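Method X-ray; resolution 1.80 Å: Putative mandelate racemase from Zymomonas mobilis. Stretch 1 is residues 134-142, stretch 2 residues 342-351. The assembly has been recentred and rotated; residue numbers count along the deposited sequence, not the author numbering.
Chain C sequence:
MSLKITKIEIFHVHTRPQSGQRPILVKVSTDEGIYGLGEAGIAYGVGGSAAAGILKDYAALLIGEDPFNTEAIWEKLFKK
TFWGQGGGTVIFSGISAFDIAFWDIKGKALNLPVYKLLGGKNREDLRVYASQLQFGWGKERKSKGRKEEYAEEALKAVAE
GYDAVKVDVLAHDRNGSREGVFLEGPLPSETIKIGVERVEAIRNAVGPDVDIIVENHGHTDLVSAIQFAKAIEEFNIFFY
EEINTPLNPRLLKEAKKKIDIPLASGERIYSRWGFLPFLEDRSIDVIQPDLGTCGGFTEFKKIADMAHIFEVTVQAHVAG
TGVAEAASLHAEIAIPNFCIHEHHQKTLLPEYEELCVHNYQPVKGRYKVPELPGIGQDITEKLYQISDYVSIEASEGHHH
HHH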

# COMPACT_ATOMS: atom_id res chain seq x y z
N GLN C 134 -32.38 12.39 24.46
CA GLN C 134 -32.39 13.86 24.40
C GLN C 134 -33.72 14.45 23.91
O GLN C 134 -33.94 15.66 24.02
CB GLN C 134 -31.19 14.37 23.59
CG GLN C 134 -31.34 14.25 22.08
CD GLN C 134 -31.02 12.87 21.53
OE1 GLN C 134 -30.64 11.96 22.26
NE2 GLN C 134 -31.18 12.71 20.21
N PHE C 135 -34.61 13.61 23.37
CA PHE C 135 -35.95 14.05 22.93
C PHE C 135 -37.05 13.63 23.91
O PHE C 135 -38.25 13.80 23.63
CB PHE C 135 -36.28 13.51 21.54
CG PHE C 135 -35.42 14.07 20.45
CD1 PHE C 135 -35.18 15.44 20.38
CD2 PHE C 135 -34.84 13.24 19.50
CE1 PHE C 135 -34.38 15.97 19.37
CE2 PHE C 135 -34.04 13.76 18.49
CZ PHE C 135 -33.81 15.12 18.43
N GLY C 136 -36.65 13.07 25.05
CA GLY C 136 -37.58 12.56 26.04
C GLY C 136 -37.90 11.08 25.85
O GLY C 136 -38.17 10.62 24.74
N TRP C 137 -37.87 10.34 26.96
CA TRP C 137 -38.44 9.00 27.01
C TRP C 137 -39.80 9.03 27.73
O TRP C 137 -39.90 8.60 28.87
CB TRP C 137 -37.45 8.06 27.73
CG TRP C 137 -37.74 6.61 27.46
CD1 TRP C 137 -38.30 5.72 28.32
CD2 TRP C 137 -37.50 5.90 26.24
NE1 TRP C 137 -38.42 4.49 27.72
CE2 TRP C 137 -37.94 4.57 26.44
CE3 TRP C 137 -36.95 6.25 25.00
CZ2 TRP C 137 -37.84 3.59 25.45
CZ3 TRP C 137 -36.86 5.28 24.01
CH2 TRP C 137 -37.31 3.96 24.24
N GLY C 138 -40.85 9.49 27.06
CA GLY C 138 -41.47 8.77 25.95
C GLY C 138 -42.45 9.53 25.08
O GLY C 138 -42.17 9.78 23.91
N LYS C 139 -43.63 9.87 25.61
CA LYS C 139 -44.78 10.17 24.74
C LYS C 139 -45.10 11.65 24.47
O LYS C 139 -45.96 11.95 23.64
CB LYS C 139 -46.02 9.37 25.13
CG LYS C 139 -46.95 10.02 26.14
CD LYS C 139 -48.26 9.26 26.19
CE LYS C 139 -48.08 7.86 26.77
NZ LYS C 139 -48.82 6.82 26.00
N GLU C 140 -44.40 12.55 25.14
CA GLU C 140 -44.19 13.89 24.60
C GLU C 140 -42.75 14.10 24.15
O GLU C 140 -41.80 13.99 24.94
CB GLU C 140 -44.65 14.99 25.57
CG GLU C 140 -44.25 14.78 27.03
CD GLU C 140 -44.13 16.08 27.79
OE1 GLU C 140 -45.11 16.48 28.45
OE2 GLU C 140 -43.05 16.71 27.73
N ARG C 141 -42.59 14.39 22.86
CA ARG C 141 -41.29 14.72 22.30
C ARG C 141 -40.91 16.16 22.65
O ARG C 141 -41.62 17.11 22.28
CB ARG C 141 -41.31 14.54 20.78
CG ARG C 141 -39.97 14.69 20.10
CD ARG C 141 -40.11 14.30 18.64
NE ARG C 141 -38.95 14.68 17.85
CZ ARG C 141 -38.12 13.81 17.28
NH1 ARG C 141 -38.32 12.50 17.41
NH2 ARG C 141 -37.09 14.26 16.57
N LYS C 142 -39.82 16.31 23.40
CA LYS C 142 -39.32 17.62 23.81
C LYS C 142 -37.83 17.55 24.05
O LYS C 142 -37.35 16.71 24.82
CB LYS C 142 -40.03 18.10 25.08
CG LYS C 142 -40.01 19.61 25.24
CD LYS C 142 -40.45 20.04 26.62
CE LYS C 142 -40.26 21.54 26.83
NZ LYS C 142 -40.41 21.92 28.26
N GLU C 342 -32.34 -1.20 18.39
CA GLU C 342 -32.67 0.19 18.67
C GLU C 342 -34.17 0.34 18.81
O GLU C 342 -34.93 0.04 17.87
CB GLU C 342 -32.21 1.08 17.52
CG GLU C 342 -32.61 2.53 17.72
CD GLU C 342 -32.09 3.46 16.64
OE1 GLU C 342 -31.83 3.01 15.50
OE2 GLU C 342 -31.96 4.66 16.95
N HIS C 343 -34.61 0.83 19.96
CA HIS C 343 -36.04 1.14 20.12
C HIS C 343 -36.24 2.64 20.28
O HIS C 343 -35.88 3.22 21.31
CB HIS C 343 -36.67 0.35 21.27
CG HIS C 343 -38.16 0.48 21.33
ND1 HIS C 343 -38.98 0.16 20.27
CD2 HIS C 343 -38.98 0.92 22.32
CE1 HIS C 343 -40.24 0.39 20.60
NE2 HIS C 343 -40.26 0.87 21.83
N HIS C 344 -36.78 3.25 19.22
CA HIS C 344 -36.77 4.70 19.07
C HIS C 344 -37.91 5.30 19.86
O HIS C 344 -39.02 4.73 19.91
CB HIS C 344 -36.88 5.10 17.60
CG HIS C 344 -36.38 6.48 17.30
ND1 HIS C 344 -37.03 7.62 17.74
CD2 HIS C 344 -35.30 6.91 16.60
CE1 HIS C 344 -36.37 8.69 17.32
NE2 HIS C 344 -35.32 8.29 16.63
N GLN C 345 -37.64 6.45 20.47
CA GLN C 345 -38.64 7.19 21.25
C GLN C 345 -39.90 7.58 20.46
O GLN C 345 -40.99 7.66 21.03
CB GLN C 345 -38.01 8.39 21.97
CG GLN C 345 -37.55 9.55 21.08
CD GLN C 345 -38.68 10.52 20.74
OE1 GLN C 345 -38.98 10.75 19.57
NE2 GLN C 345 -39.31 11.09 21.76
N LYS C 346 -39.75 7.80 19.15
CA LYS C 346 -40.89 8.19 18.31
C LYS C 346 -42.03 7.16 18.34
O LYS C 346 -43.19 7.53 18.23
CB LYS C 346 -40.44 8.50 16.88
CG LYS C 346 -40.34 7.27 15.97
CD LYS C 346 -39.07 7.26 15.17
CE LYS C 346 -39.23 7.99 13.89
NZ LYS C 346 -37.95 8.66 13.48
N THR C 347 -41.70 5.89 18.55
CA THR C 347 -42.71 4.81 18.55
C THR C 347 -43.62 4.90 19.77
O THR C 347 -44.67 4.25 19.82
CB THR C 347 -42.06 3.40 18.53
OG1 THR C 347 -41.47 3.12 19.81
CG2 THR C 347 -40.98 3.30 17.45
N LEU C 348 -43.21 5.71 20.74
CA LEU C 348 -43.99 5.97 21.94
C LEU C 348 -45.06 7.06 21.77
O LEU C 348 -45.91 7.25 22.65
CB LEU C 348 -43.07 6.27 23.13
CG LEU C 348 -41.87 5.32 23.31
CD1 LEU C 348 -40.78 5.92 24.19
CD2 LEU C 348 -42.28 3.94 23.82
N LEU C 349 -45.04 7.76 20.64
CA LEU C 349 -45.99 8.85 20.39
C LEU C 349 -47.25 8.32 19.69
O LEU C 349 -47.15 7.41 18.86
CB LEU C 349 -45.33 9.95 19.54
CG LEU C 349 -43.87 10.34 19.81
CD1 LEU C 349 -43.33 11.20 18.68
CD2 LEU C 349 -43.70 11.05 21.16
N PRO C 350 -48.43 8.87 20.04
CA PRO C 350 -49.71 8.49 19.40
C PRO C 350 -49.79 8.69 17.87
O PRO C 350 -50.55 7.98 17.20
CB PRO C 350 -50.73 9.40 20.09
CG PRO C 350 -50.09 9.75 21.41
CD PRO C 350 -48.63 9.88 21.10
N GLU C 351 -49.04 9.65 17.33
CA GLU C 351 -49.00 9.87 15.87
C GLU C 351 -48.39 8.68 15.12
O GLU C 351 -48.69 8.44 13.94
CB GLU C 351 -48.23 11.13 15.52
CG GLU C 351 -46.77 11.16 16.03
CD GLU C 351 -46.28 12.58 16.20
OE1 GLU C 351 -45.13 12.86 15.82
OE2 GLU C 351 -47.08 13.41 16.69

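Two segments, more than 200 residues apart in sequence, meet over 574 Å² of buried surface, both sides summed; the first is mostly loop, the second runs from a strand through a 3-10 segment into a helix. Gln345 is the polar centre of the contact. Its side-chain amide uses both ends. Gln345 NE2 donates to Gly136 O at 3.2 Å, and the N-H...O angle of 171° is nearly straight. Gln345 OE1 accepts from Arg141 NH1 at 2.9 Å, but the angle of 125° makes this bond weak. A glutamine suits the site because one planar group offers a donor and an acceptor together. With chi1 and chi2 both p, the chain folds so that the amide reaches both partners.

Phe135 O also lies near this amide, 3.5 Å from Gln345 NE2, but the angle is poor and no hydrogen bond forms. That carbonyl is satisfied within its own stretch, where Lys142 N donates to Phe135 O at 3.0 Å. The bond closes the loop that carries Gly136 to Arg141. Gly136 has phi/psi of 92/134, where a CB would be jammed against the preceding carbonyl, so glycine fits here.

Arg141 points toward the second stretch, with chi1 to chi3 all t. This extension brings its guanidinium to Gln345. The His344 ring lies at the guanidinium edge, with Arg141 NH1 4.3 Å from His344 CE1. His344 ND1 is satisfied within its own stretch, accepting from Lys346 N at 3.1 Å. His344 O accepts from Thr347 OG1 at 2.9 Å and from Thr347 N at 3.2 Å. These bonds lie at the start of the 3-10 segment that carries Gln345 and Leu348.

Trp137 supplies the main apolar surface. Its CA-to-CB bond points away, yet the end of the side chain comes nearer the other stretch. Leu348 CD1 sits over the face of the six-membered ring of Trp137, 3.7 Å from its centroid and 3° off the normal, a CH-pi contact. At the ring edge, Trp137 CH2 is 3.3 Å from His343 O. Trp137 NE1 and both ring nitrogens of His343 are hydrogen-bonded elsewhere in the structure.

Leu348 CD1 also packs 3.4 Å from Gly138 CA. A CB on Gly138 would lie only 3.2 Å from this methyl, so the lack of a side chain eases the fit. Leu349 CD2 lies 3.4 Å from Gly138 O and 3.5 Å from Lys139 O. Gly138 O is buried by the contact and has no hydrogen-bond partner anywhere in the model. At the exposed margin, Lys139 CB rests 3.3 Å from Leu348 O.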